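Local coordinates for bacterial bifunctional deaminase-reductase C-terminal domain-containing protein (Corynebacterium diphtheriae, PDB 2P4G) that probably acts as an NADP-dependent pyrimidine reductase of the riboflavin biosynthesis type, at residues 74-79 and 192-197; 111-116 and 139-144; 116-121 and 153-158; 173-178 and 200-205. One frame throughout, in Å; residues are numbered along the deposited sequence.

Contact 1 (74-79 and 192-197); sequences DAIVVG and SIEGGP. With EDO (1,2-ethanediol), chain J.
The carboxylate of Glu194 has Ile76 over one face: methyl CG2 of Ile76 stands 3.3 Å from Glu194 CD, almost directly above that carbon, and is about equally far from the two oxygens. Those oxygens are held from elsewhere in the chain, OE1 by the hydroxyl of Tyr88 and OE2 by a salt bridge to Arg70, so a buried acid lies flat on an aliphatic side chain while its charge is met. Chi1 of Ile76 (-62°) sets CG1 beside the backbone N and leaves CG2 anti to that N, on the side of the acid. Beneath the side chains, 75-79 and 192-195 run parallel, their directions 24° apart, as neighbours in the middle of the reductase sheet. Gly195-Gly196 at this strand end is consistent with the glycine pair that meets NADP in dihydrofolate reductase-like enzymes. Gly195 has phi 116°, and a CB there would collide with Glu194 O. Gly79 and Gly196 each N-cap a helix. Ser192 N bonds to Ala75 O, Val77 N to Ser192 O and Glu194 N to Val77 O. Gly79 N reaches Gly195 O at 2.9 Å. Val77 and Ile193 share the other face, with Val77 CB 4.2 Å from Ile193 CG1.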
loop_
_atom_site.group_PDB
_atom_site.type_symbol
_atom_site.label_atom_id
_atom_site.label_comp_id
_atom_site.label_asym_id
_atom_site.label_seq_id
_atom_site.Cartn_x
_atom_site.Cartn_y
_atom_site.Cartn_z
ATOM N N ASP A 74 3.791 -27.087 -1.202
ATOM C CA ASP A 74 3.555 -28.345 -0.510
ATOM C C ASP A 74 2.502 -28.191 0.574
ATOM O O ASP A 74 1.777 -29.145 0.897
ATOM C CB ASP A 74 4.863 -28.805 0.102
ATOM C CG ASP A 74 5.910 -29.077 -0.948
ATOM O OD1 ASP A 74 5.544 -29.729 -1.934
ATOM O OD2 ASP A 74 7.080 -28.656 -0.801
ATOM N N ALA A 75 2.435 -26.991 1.152
ATOM C CA ALA A 75 1.413 -26.659 2.173
ATOM C C ALA A 75 0.970 -25.218 2.048
ATOM O O ALA A 75 1.706 -24.353 1.559
ATOM C CB ALA A 75 1.949 -26.901 3.580
ATOM N N ILE A 76 -0.243 -24.972 2.504
ATOM C CA ILE A 76 -0.829 -23.646 2.544
ATOM C C ILE A 76 -1.090 -23.390 4.018
ATOM O O ILE A 76 -1.641 -24.244 4.713
ATOM C CB ILE A 76 -2.166 -23.618 1.766
ATOM C CG1 ILE A 76 -1.934 -23.947 0.288
ATOM C CG2 ILE A 76 -2.876 -22.292 1.889
ATOM C CD1 ILE A 76 -3.166 -24.488 -0.417
ATOM N N VAL A 77 -0.668 -22.231 4.498
ATOM C CA VAL A 77 -0.934 -21.806 5.853
ATOM C C VAL A 77 -1.801 -20.565 5.771
ATOM O O VAL A 77 -1.493 -19.616 5.049
ATOM C CB VAL A 77 0.374 -21.514 6.600
ATOM C CG1 VAL A 77 0.105 -20.832 7.922
ATOM C CG2 VAL A 77 1.183 -22.819 6.787
ATOM N N VAL A 78 -2.916 -20.602 6.480
ATOM C CA VAL A 78 -3.870 -19.503 6.467
ATOM C C VAL A 78 -4.602 -19.474 7.819
ATOM O O VAL A 78 -4.857 -20.514 8.414
ATOM C CB VAL A 78 -4.857 -19.625 5.263
ATOM C CG1 VAL A 78 -5.771 -20.835 5.436
ATOM C CG2 VAL A 78 -5.676 -18.334 5.066
ATOM N N GLY A 79 -4.909 -18.279 8.311
ATOM C CA GLY A 79 -5.705 -18.141 9.522
ATOM C C GLY A 79 -7.127 -18.605 9.250
ATOM O O GLY A 79 -7.713 -18.307 8.210
ATOM N N SER A 192 3.082 -21.825 1.317
ATOM C CA SER A 192 2.461 -20.575 0.919
ATOM C C SER A 192 1.631 -20.099 2.109
ATOM O O SER A 192 0.840 -20.866 2.645
ATOM C CB SER A 192 1.609 -20.786 -0.332
ATOM O OG SER A 192 0.817 -19.646 -0.638
ATOM N N ILE A 193 1.846 -18.860 2.551
ATOM C CA ILE A 193 1.005 -18.258 3.586
ATOM C C ILE A 193 0.038 -17.354 2.853
ATOM O O ILE A 193 0.460 -16.370 2.228
ATOM C CB ILE A 193 1.810 -17.439 4.623
ATOM C CG1 ILE A 193 2.802 -18.357 5.351
ATOM C CG2 ILE A 193 0.841 -16.679 5.619
ATOM C CD1 ILE A 193 3.739 -17.613 6.355
ATOM N N GLU A 194 -1.241 -17.712 2.893
ATOM C CA GLU A 194 -2.265 -16.998 2.163
ATOM C C GLU A 194 -2.945 -15.964 3.042
ATOM O O GLU A 194 -3.860 -15.242 2.635
ATOM C CB GLU A 194 -3.281 -17.967 1.636
ATOM C CG GLU A 194 -2.708 -18.856 0.612
ATOM C CD GLU A 194 -3.728 -19.717 -0.057
ATOM O OE1 GLU A 194 -4.900 -19.775 0.400
ATOM O OE2 GLU A 194 -3.353 -20.352 -1.059
ATOM N N GLY A 195 -2.501 -15.928 4.281
ATOM C CA GLY A 195 -2.741 -14.810 5.081
ATOM C C GLY A 195 -3.579 -14.991 6.296
ATOM O O GLY A 195 -3.576 -16.045 6.951
ATOM N N GLY A 196 -4.351 -13.924 6.481
ATOM C CA GLY A 196 -4.510 -13.288 7.699
ATOM C C GLY A 196 -3.371 -12.277 7.783
ATOM O O GLY A 196 -2.216 -12.677 7.876
ATOM N N PRO A 197 -3.683 -10.967 7.740
ATOM C CA PRO A 197 -2.728 -9.919 8.153
ATOM C C PRO A 197 -1.912 -10.262 9.399
ATOM O O PRO A 197 -0.698 -10.027 9.438
ATOM C CB PRO A 197 -3.637 -8.718 8.436
ATOM C CG PRO A 197 -4.778 -8.894 7.511
ATOM C CD PRO A 197 -4.951 -10.380 7.254
HETATM C C1 EDO J . -5.173 -12.837 -2.416
HETATM O O1 EDO J . -4.364 -12.627 -3.569
HETATM C C2 EDO J . -4.272 -13.535 -1.399
HETATM O O2 EDO J . -4.779 -13.538 -0.036
#

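Contact 2 (111-116 and 139-144); sequences KLTLLS and LVITQQ
Thr113 carries OG1 beside its backbone N (chi1 -52°), which leaves CG2 anti to that N, and Ile141 has CG1 anti to its carbonyl carbon (chi1 -51°); between them these settings bring Thr113 CG2 to 3.7 Å from Ile141 CG1, the two side chains crossing obliquely. Leu115 lies side by side with Ile141, both pointing the same way, and its branch CD2 touches Ile141 CB at 3.6 Å. Leu139 runs alongside Thr113 in the same manner. At the start of the pair Lys111, bent at chi2, crosses Leu139 at about a right angle and lays CE 4.0 Å from Leu139 CB, while its NZ goes on to bond Ser137 O.

The backbones are stitched by bonds that alternate between strands: Leu139 N to Leu112 O, Leu114 N to Leu139 O, Ile141 N to Leu114 O, and Ser116 N to Ile141 O at 2.9 Å. Thr113, Leu115 and Ile141 look toward helix 175-184, which covers them with Leu183, Leu176 and Ala179. On the opposite face, Val140 meets Leu119.

Strand 75-79 flanks 111-115, strand 166-169 flanks 139-143, and the link between these two strands, 111-115 and 139-143, contains no helix. The whole is a run of parallel strands with helical cover, as in the alpha/beta sheet of the dihydrofolate reductase-like fold.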
loop_
_atom_site.group_PDB
_atom_site.type_symbol
_atom_site.label_atom_id
_atom_site.label_comp_id
_atom_site.label_asym_id
_atom_site.label_seq_id
_atom_site.Cartn_x
_atom_site.Cartn_y
_atom_site.Cartn_z
ATOM N N LYS A 111 -1.117 -29.468 1.324
ATOM C CA LYS A 111 -1.834 -29.627 2.570
ATOM C C LYS A 111 -2.323 -28.279 3.036
ATOM O O LYS A 111 -1.535 -27.352 3.255
ATOM C CB LYS A 111 -0.921 -30.235 3.652
ATOM C CG LYS A 111 -1.619 -30.618 4.956
ATOM C CD LYS A 111 -2.542 -31.794 4.741
ATOM C CE LYS A 111 -3.216 -32.291 6.025
ATOM N NZ LYS A 111 -4.141 -33.431 5.716
ATOM N N LEU A 112 -3.630 -28.173 3.219
ATOM C CA LEU A 112 -4.211 -26.976 3.808
ATOM C C LEU A 112 -4.057 -27.013 5.314
ATOM O O LEU A 112 -4.516 -27.950 5.968
ATOM C CB LEU A 112 -5.694 -26.857 3.439
ATOM C CG LEU A 112 -6.450 -25.627 3.902
ATOM C CD1 LEU A 112 -5.812 -24.318 3.364
ATOM C CD2 LEU A 112 -7.913 -25.763 3.478
ATOM N N THR A 113 -3.442 -25.962 5.848
ATOM C CA THR A 113 -3.131 -25.829 7.277
ATOM C C THR A 113 -3.807 -24.580 7.831
ATOM O O THR A 113 -3.577 -23.457 7.354
ATOM C CB THR A 113 -1.597 -25.755 7.523
ATOM O OG1 THR A 113 -0.975 -26.860 6.874
ATOM C CG2 THR A 113 -1.246 -25.781 9.026
ATOM N N LEU A 114 -4.667 -24.801 8.819
ATOM C CA LEU A 114 -5.536 -23.756 9.330
ATOM C C LEU A 114 -5.136 -23.439 10.730
ATOM O O LEU A 114 -5.037 -24.347 11.576
ATOM C CB LEU A 114 -6.991 -24.222 9.336
ATOM C CG LEU A 114 -7.611 -24.569 7.988
ATOM C CD1 LEU A 114 -9.042 -25.103 8.231
ATOM C CD2 LEU A 114 -7.617 -23.341 7.026
ATOM N N LEU A 115 -4.856 -22.158 10.962
ATOM C CA LEU A 115 -4.472 -21.663 12.265
ATOM C C LEU A 115 -5.706 -21.112 12.969
ATOM O O LEU A 115 -6.357 -20.184 12.484
ATOM C CB LEU A 115 -3.435 -20.552 12.101
ATOM C CG LEU A 115 -2.192 -20.868 11.272
ATOM C CD1 LEU A 115 -1.224 -19.688 11.320
ATOM C CD2 LEU A 115 -1.504 -22.118 11.739
ATOM N N SER A 116 -6.031 -21.679 14.118
ATOM C CA SER A 116 -7.261 -21.345 14.820
ATOM C C SER A 116 -7.076 -21.415 16.309
ATOM O O SER A 116 -6.962 -22.517 16.900
ATOM C CB SER A 116 -8.380 -22.325 14.414
ATOM O OG SER A 116 -9.571 -22.042 15.134
ATOM N N LEU A 139 -4.986 -29.560 8.227
ATOM C CA LEU A 139 -4.251 -29.692 9.448
ATOM C C LEU A 139 -4.632 -28.444 10.268
ATOM O O LEU A 139 -4.418 -27.314 9.832
ATOM C CB LEU A 139 -2.751 -29.760 9.147
ATOM C CG LEU A 139 -1.781 -29.802 10.326
ATOM C CD1 LEU A 139 -2.053 -31.008 11.225
ATOM C CD2 LEU A 139 -0.325 -29.775 9.808
ATOM N N VAL A 140 -5.227 -28.653 11.438
ATOM C CA VAL A 140 -5.600 -27.543 12.305
ATOM C C VAL A 140 -4.515 -27.340 13.352
ATOM O O VAL A 140 -4.073 -28.297 13.989
ATOM C CB VAL A 140 -6.968 -27.758 12.965
ATOM C CG1 VAL A 140 -7.293 -26.583 13.953
ATOM C CG2 VAL A 140 -8.017 -27.881 11.880
ATOM N N ILE A 141 -4.064 -26.093 13.485
ATOM C CA ILE A 141 -3.053 -25.725 14.472
ATOM C C ILE A 141 -3.693 -24.716 15.444
ATOM O O ILE A 141 -4.098 -23.631 15.050
ATOM C CB ILE A 141 -1.784 -25.081 13.835
ATOM C CG1 ILE A 141 -1.212 -25.940 12.691
ATOM C CG2 ILE A 141 -0.731 -24.773 14.926
ATOM C CD1 ILE A 141 -0.598 -27.224 13.101
ATOM N N THR A 142 -3.764 -25.095 16.711
ATOM C CA THR A 142 -4.340 -24.274 17.744
ATOM C C THR A 142 -3.385 -24.193 18.948
ATOM O O THR A 142 -2.222 -24.600 18.872
ATOM C CB THR A 142 -5.725 -24.830 18.136
ATOM O OG1 THR A 142 -6.333 -23.964 19.097
ATOM C CG2 THR A 142 -5.617 -26.232 18.693
ATOM N N GLN A 143 -3.874 -23.664 20.056
ATOM C CA GLN A 143 -3.058 -23.470 21.238
ATOM C C GLN A 143 -3.886 -23.816 22.460
ATOM O O GLN A 143 -5.072 -23.577 22.472
ATOM C CB GLN A 143 -2.620 -22.008 21.271
ATOM C CG GLN A 143 -1.537 -21.685 22.260
ATOM C CD GLN A 143 -0.721 -20.450 21.873
ATOM O OE1 GLN A 143 -1.191 -19.548 21.159
ATOM N NE2 GLN A 143 0.515 -20.408 22.354
ATOM N N GLN A 144 -3.288 -24.400 23.483
ATOM C CA GLN A 144 -4.018 -24.625 24.723
ATOM C C GLN A 144 -4.354 -23.262 25.283
ATOM O O GLN A 144 -3.442 -22.486 25.561
ATOM C CB GLN A 144 -3.179 -25.394 25.731
ATOM C CG GLN A 144 -3.943 -25.826 26.979
ATOM C CD GLN A 144 -4.773 -27.082 26.763
ATOM O OE1 GLN A 144 -4.310 -28.059 26.168
ATOM N NE2 GLN A 144 -6.008 -27.066 27.258
#

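Contact 3 (116-121 and 153-158); sequences SKSLYF and DQRLQK. With EDO (1,2-ethanediol), chain M; EDO (1,2-ethanediol), chain N.
Leu119, with left-handed backbone angles (phi 70°, psi 18°) in the irregular segment 116-121, brings its CA to 5.9 Å from the CA of Arg155 on helix 150-162. Two serines shape the bend: Ser116 OG accepts from Leu119 N, an ST motif, and Ser118 OG accepts from Tyr120 N at 3.1 Å, an ST turn. The side chain of Arg155 then lies across this bend, extended from CG to NE. Its NH1 donates to Ser118 O at 2.9 Å, a straight bond at 164°; the oxygen sits in the guanidinium plane, though the donor stands well above the plane of the carbonyl. Tyr120 CB lies over one face of the guanidinium, 4.0 Å from Arg155 CZ, offset toward the rim. Lower down, Arg155 CB packs on Leu119 CB, and Leu119 sets methyl CD1 against Leu156 CB at 3.7 Å. A water donates to both Leu119 O and Arg155 O and also bonds an ethanediol, probably from the crystallisation liquor, that is gripped by the backbone N and O of Phe121. Leu119 also touches Trp152 and Leu159 of the same helix.

The contact thus has leucine packing on one side and the arginine bond on the other: the one direct bond between the segments pairs a cationic group with a neutral carbonyl, whose dipole would stabilise the charge, presumably modestly at a partly exposed position.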
loop_
_atom_site.group_PDB
_atom_site.type_symbol
_atom_site.label_atom_id
_atom_site.label_comp_id
_atom_site.label_asym_id
_atom_site.label_seq_id
_atom_site.Cartn_x
_atom_site.Cartn_y
_atom_site.Cartn_z
ATOM N N SER A 116 -6.031 -21.679 14.118
ATOM C CA SER A 116 -7.261 -21.345 14.820
ATOM C C SER A 116 -7.076 -21.415 16.309
ATOM O O SER A 116 -6.962 -22.517 16.900
ATOM C CB SER A 116 -8.380 -22.325 14.414
ATOM O OG SER A 116 -9.571 -22.042 15.134
ATOM N N LYS A 117 -7.100 -20.268 16.952
ATOM C CA LYS A 117 -7.039 -20.280 18.400
ATOM C C LYS A 117 -8.376 -20.653 19.034
ATOM O O LYS A 117 -8.394 -21.323 20.047
ATOM C CB LYS A 117 -6.459 -18.960 18.938
ATOM C CG LYS A 117 -4.948 -18.774 18.557
ATOM C CD LYS A 117 -4.253 -17.656 19.336
ATOM C CE LYS A 117 -3.154 -16.983 18.501
ATOM N NZ LYS A 117 -2.190 -16.198 19.353
ATOM N N SER A 118 -9.488 -20.269 18.425
ATOM C CA SER A 118 -10.837 -20.593 18.967
ATOM C C SER A 118 -11.343 -21.990 18.613
ATOM O O SER A 118 -12.155 -22.568 19.353
ATOM C CB SER A 118 -11.882 -19.584 18.481
ATOM O OG SER A 118 -12.203 -19.794 17.105
ATOM N N LEU A 119 -10.894 -22.502 17.470
ATOM C CA LEU A 119 -11.357 -23.791 16.941
ATOM C C LEU A 119 -12.818 -23.735 16.451
ATOM O O LEU A 119 -13.466 -24.789 16.296
ATOM C CB LEU A 119 -11.178 -24.915 17.968
ATOM C CG LEU A 119 -9.748 -25.348 18.269
ATOM C CD1 LEU A 119 -9.777 -26.549 19.281
ATOM C CD2 LEU A 119 -9.036 -25.701 16.936
ATOM N N TYR A 120 -13.322 -22.512 16.219
ATOM C CA TYR A 120 -14.664 -22.337 15.675
ATOM C C TYR A 120 -14.567 -22.621 14.179
ATOM O O TYR A 120 -13.819 -21.951 13.466
ATOM C CB TYR A 120 -15.248 -20.931 15.895
ATOM C CG TYR A 120 -16.596 -20.863 15.239
ATOM C CD1 TYR A 120 -17.696 -21.460 15.836
ATOM C CD2 TYR A 120 -16.756 -20.309 13.977
ATOM C CE1 TYR A 120 -18.923 -21.473 15.211
ATOM C CE2 TYR A 120 -17.982 -20.296 13.357
ATOM C CZ TYR A 120 -19.056 -20.898 13.957
ATOM O OH TYR A 120 -20.290 -20.934 13.342
ATOM N N PHE A 121 -15.310 -23.632 13.725
ATOM C CA PHE A 121 -15.415 -23.955 12.329
ATOM C C PHE A 121 -16.854 -24.216 11.921
ATOM O O PHE A 121 -17.669 -24.674 12.712
ATOM C CB PHE A 121 -14.565 -25.179 12.004
ATOM C CG PHE A 121 -13.106 -24.932 12.142
ATOM C CD1 PHE A 121 -12.444 -24.174 11.215
ATOM C CD2 PHE A 121 -12.402 -25.425 13.219
ATOM C CE1 PHE A 121 -11.094 -23.932 11.327
ATOM C CE2 PHE A 121 -11.056 -25.198 13.341
ATOM C CZ PHE A 121 -10.402 -24.437 12.403
ATOM N N ASP A 153 -12.642 -26.893 24.342
ATOM C CA ASP A 153 -12.694 -28.344 24.600
ATOM C C ASP A 153 -13.695 -29.048 23.672
ATOM O O ASP A 153 -13.350 -30.044 23.031
ATOM C CB ASP A 153 -13.111 -28.659 26.040
ATOM C CG ASP A 153 -12.119 -28.167 27.082
ATOM O OD1 ASP A 153 -11.189 -27.401 26.755
ATOM O OD2 ASP A 153 -12.302 -28.543 28.265
ATOM N N GLN A 154 -14.922 -28.514 23.610
ATOM C CA GLN A 154 -16.030 -29.135 22.861
ATOM C C GLN A 154 -15.767 -29.085 21.370
ATOM O O GLN A 154 -16.101 -30.010 20.640
ATOM C CB GLN A 154 -17.364 -28.443 23.167
ATOM C CG GLN A 154 -18.018 -28.836 24.518
ATOM C CD GLN A 154 -19.018 -27.784 25.015
ATOM N N ARG A 155 -15.145 -28.005 20.929
ATOM C CA ARG A 155 -14.814 -27.830 19.541
ATOM C C ARG A 155 -13.687 -28.767 19.114
ATOM O O ARG A 155 -13.728 -29.394 18.046
ATOM C CB ARG A 155 -14.422 -26.380 19.315
ATOM C CG ARG A 155 -15.594 -25.428 19.347
ATOM C CD ARG A 155 -15.122 -23.999 19.225
ATOM N NE ARG A 155 -16.187 -23.032 19.454
ATOM C CZ ARG A 155 -15.978 -21.746 19.705
ATOM N NH1 ARG A 155 -14.748 -21.258 19.745
ATOM N NH2 ARG A 155 -17.004 -20.937 19.915
ATOM N N LEU A 156 -12.668 -28.852 19.951
ATOM C CA LEU A 156 -11.588 -29.792 19.716
ATOM C C LEU A 156 -12.176 -31.189 19.547
ATOM O O LEU A 156 -11.889 -31.869 18.583
ATOM C CB LEU A 156 -10.585 -29.740 20.871
ATOM C CG LEU A 156 -9.357 -30.645 20.813
ATOM C CD1 LEU A 156 -8.468 -30.321 19.631
ATOM C CD2 LEU A 156 -8.611 -30.503 22.122
ATOM N N GLN A 157 -13.043 -31.589 20.462
ATOM C CA GLN A 157 -13.670 -32.904 20.392
ATOM C C GLN A 157 -14.425 -33.130 19.076
ATOM O O GLN A 157 -14.285 -34.197 18.463
ATOM C CB GLN A 157 -14.614 -33.098 21.584
ATOM C CG GLN A 157 -15.252 -34.480 21.659
ATOM C CD GLN A 157 -14.217 -35.571 21.787
ATOM O OE1 GLN A 157 -13.329 -35.478 22.633
ATOM N NE2 GLN A 157 -14.308 -36.606 20.928
ATOM N N LYS A 158 -15.212 -32.133 18.662
ATOM C CA LYS A 158 -15.972 -32.190 17.425
ATOM C C LYS A 158 -15.029 -32.448 16.272
ATOM O O LYS A 158 -15.303 -33.281 15.431
ATOM C CB LYS A 158 -16.702 -30.867 17.137
ATOM C CG LYS A 158 -17.851 -30.516 18.056
ATOM C CD LYS A 158 -18.193 -29.001 17.992
HETATM C C1 EDO M . -19.310 -24.911 15.918
HETATM O O1 EDO M . -19.516 -24.867 14.483
HETATM C C2 EDO M . -18.131 -25.780 16.350
HETATM O O2 EDO M . -16.892 -25.376 15.724
HETATM C C1 EDO N . -7.863 -17.127 12.981
HETATM O O1 EDO N . -7.548 -16.345 11.820
HETATM C C2 EDO N . -6.636 -17.228 13.885
HETATM O O2 EDO N . -7.027 -17.788 15.152
HETATM O O HOH W 1 -14.752 -27.212 16.030
#

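Contact 4 (173-178 and 200-205); sequences TNPLKI and YRQALS. With EDO (1,2-ethanediol), chain L.
Leu176 pushes one methyl, CD1, into helix 197-206, where it meets backbone and side chain at once: CD1 is 3.1 Å from Ala203 N, 3.4 Å from Gln202 CB and 3.5 Å from Ala203 CB. This is tight packing, and the leucine's chi1 of -100°, off a staggered setting, is consistent with the squeeze. Beside it the side chain of Gln202, extended beyond CG, crosses the ring of Pro175 at about a right angle and passes Asn174.

One shell out, Asn174 stands at the N-cap of helix 175-184. Its CG is anti to the backbone N (chi1 -172°); OD1 accepts weakly from Leu176 N at 3.1 Å, which caps the helix at the residue that makes the contact. On the other segment, Ala203 rests on Ile193 of the sheet. Tyr200, a turn earlier, bonds Ile39 O through its hydroxyl, which also takes an ethanediol, and Arg201 reaches the carbonyl of Phe229. Arg201 and Leu204 further pack on Cys222 and Ile220 of the second subunit.

Strand 190-195 runs in the chain between the two helices, and Leu176 and Ala203 both pack on the sheet face made by Val77 and Ile193, adjoining helices on one side of an alpha/beta sheet.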
loop_
_atom_site.group_PDB
_atom_site.type_symbol
_atom_site.label_atom_id
_atom_site.label_comp_id
_atom_site.label_asym_id
_atom_site.label_seq_id
_atom_site.Cartn_x
_atom_site.Cartn_y
_atom_site.Cartn_z
ATOM N N THR A 173 4.140 -21.121 23.350
ATOM C CA THR A 173 4.717 -21.197 22.003
ATOM C C THR A 173 4.083 -20.275 20.948
ATOM O O THR A 173 3.023 -19.684 21.158
ATOM C CB THR A 173 4.597 -22.636 21.483
ATOM O OG1 THR A 173 3.219 -23.029 21.526
ATOM C CG2 THR A 173 5.421 -23.594 22.328
ATOM N N ASN A 174 4.756 -20.173 19.805
ATOM C CA ASN A 174 4.263 -19.419 18.661
ATOM C C ASN A 174 3.625 -20.387 17.655
ATOM O O ASN A 174 4.298 -21.279 17.160
ATOM C CB ASN A 174 5.422 -18.659 18.006
ATOM C CG ASN A 174 4.967 -17.701 16.918
ATOM O OD1 ASN A 174 3.990 -17.943 16.201
ATOM N ND2 ASN A 174 5.690 -16.605 16.779
ATOM N N PRO A 175 2.335 -20.199 17.332
ATOM C CA PRO A 175 1.616 -21.146 16.466
ATOM C C PRO A 175 2.153 -21.255 15.035
ATOM O O PRO A 175 2.108 -22.331 14.467
ATOM C CB PRO A 175 0.196 -20.571 16.433
ATOM C CG PRO A 175 0.381 -19.115 16.687
ATOM C CD PRO A 175 1.471 -19.071 17.721
ATOM N N LEU A 176 2.630 -20.157 14.454
ATOM C CA LEU A 176 3.294 -20.196 13.142
ATOM C C LEU A 176 4.576 -21.023 13.160
ATOM O O LEU A 176 4.803 -21.809 12.253
ATOM C CB LEU A 176 3.625 -18.797 12.619
ATOM C CG LEU A 176 2.663 -18.224 11.590
ATOM C CD1 LEU A 176 3.110 -16.828 11.174
ATOM C CD2 LEU A 176 2.560 -19.145 10.370
ATOM N N LYS A 177 5.418 -20.817 14.165
ATOM C CA LYS A 177 6.632 -21.616 14.350
ATOM C C LYS A 177 6.250 -23.087 14.429
ATOM O O LYS A 177 6.893 -23.954 13.826
ATOM C CB LYS A 177 7.357 -21.175 15.629
ATOM C CG LYS A 177 8.275 -22.211 16.293
ATOM C CD LYS A 177 9.596 -22.402 15.550
ATOM C CE LYS A 177 10.669 -22.959 16.468
ATOM N NZ LYS A 177 11.976 -23.060 15.770
ATOM N N ILE A 178 5.192 -23.355 15.189
ATOM C CA ILE A 178 4.692 -24.703 15.384
ATOM C C ILE A 178 4.212 -25.299 14.058
ATOM O O ILE A 178 4.535 -26.437 13.723
ATOM C CB ILE A 178 3.536 -24.714 16.409
ATOM C CG1 ILE A 178 4.073 -24.414 17.815
ATOM C CG2 ILE A 178 2.786 -26.076 16.378
ATOM C CD1 ILE A 178 4.729 -25.580 18.472
ATOM N N TYR A 200 0.557 -12.991 8.361
ATOM C CA TYR A 200 1.661 -12.297 7.676
ATOM C C TYR A 200 2.587 -11.665 8.686
ATOM O O TYR A 200 3.803 -11.824 8.624
ATOM C CB TYR A 200 1.146 -11.172 6.776
ATOM C CG TYR A 200 0.253 -11.582 5.636
ATOM C CD1 TYR A 200 0.512 -12.712 4.882
ATOM C CD2 TYR A 200 -0.809 -10.791 5.259
ATOM C CE1 TYR A 200 -0.289 -13.058 3.827
ATOM C CE2 TYR A 200 -1.619 -11.150 4.205
ATOM C CZ TYR A 200 -1.359 -12.280 3.504
ATOM O OH TYR A 200 -2.173 -12.633 2.439
ATOM N N ARG A 201 1.992 -10.949 9.632
ATOM C CA ARG A 201 2.737 -10.248 10.678
ATOM C C ARG A 201 3.591 -11.187 11.522
ATOM O O ARG A 201 4.780 -10.941 11.721
ATOM C CB ARG A 201 1.750 -9.484 11.564
ATOM C CG ARG A 201 2.369 -8.593 12.666
ATOM C CD ARG A 201 3.411 -7.639 12.124
ATOM N NE ARG A 201 3.758 -6.561 13.064
ATOM C CZ ARG A 201 2.976 -5.517 13.330
ATOM N NH1 ARG A 201 1.801 -5.403 12.733
ATOM N NH2 ARG A 201 3.356 -4.580 14.197
ATOM N N GLN A 202 2.985 -12.249 12.038
ATOM C CA GLN A 202 3.722 -13.209 12.866
ATOM C C GLN A 202 4.863 -13.843 12.067
ATOM O O GLN A 202 5.925 -14.066 12.607
ATOM C CB GLN A 202 2.788 -14.305 13.414
ATOM C CG GLN A 202 1.769 -13.838 14.473
ATOM C CD GLN A 202 0.677 -14.892 14.806
ATOM O OE1 GLN A 202 -0.244 -15.158 14.010
ATOM N NE2 GLN A 202 0.795 -15.495 15.998
ATOM N N ALA A 203 4.639 -14.103 10.776
ATOM C CA ALA A 203 5.632 -14.760 9.913
ATOM C C ALA A 203 6.830 -13.853 9.599
ATOM O O ALA A 203 7.976 -14.287 9.624
ATOM C CB ALA A 203 4.955 -15.231 8.601
ATOM N N LEU A 204 6.543 -12.600 9.267
ATOM C CA LEU A 204 7.574 -11.598 9.023
ATOM C C LEU A 204 8.444 -11.396 10.232
ATOM O O LEU A 204 9.663 -11.393 10.119
ATOM C CB LEU A 204 6.954 -10.259 8.622
ATOM C CG LEU A 204 6.371 -10.294 7.208
ATOM C CD1 LEU A 204 5.378 -9.146 6.952
ATOM C CD2 LEU A 204 7.518 -10.293 6.212
ATOM N N SER A 205 7.825 -11.233 11.395
ATOM C CA SER A 205 8.598 -10.992 12.615
ATOM C C SER A 205 9.365 -12.229 13.092
ATOM O O SER A 205 10.349 -12.104 13.793
ATOM C CB SER A 205 7.703 -10.449 13.726
ATOM O OG SER A 205 6.900 -11.475 14.260
HETATM C C1 EDO L . -4.903 -10.138 1.816
HETATM O O1 EDO L . -4.277 -11.114 0.964
HETATM C C2 EDO L . -5.717 -10.854 2.894
HETATM O O2 EDO L . -4.833 -11.391 3.883
#

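In the fold
Contacts 1 and 2 are core pairings of parallel strands and share one sheet, joined directly because strands 75-79 and 111-115 are neighbours. The centre of contact 1 is about 1 Å from the chain's centre, that of contact 2 about 12 Å. Contact 4 is also buried but joins helices by apolar packing: its Leu176 touches Leu115 of contact 2, and its Ala203 and Tyr200 touch contact 1, where the tyrosine hydroxyl probably bonds Glu194 O. Contact 3, its centre about 20 Å from the chain's centre, is the surface member; it shares Ser116 with contact 2 and relies on an arginine, a water and a small leucine patch rather than on regular backbone bonding.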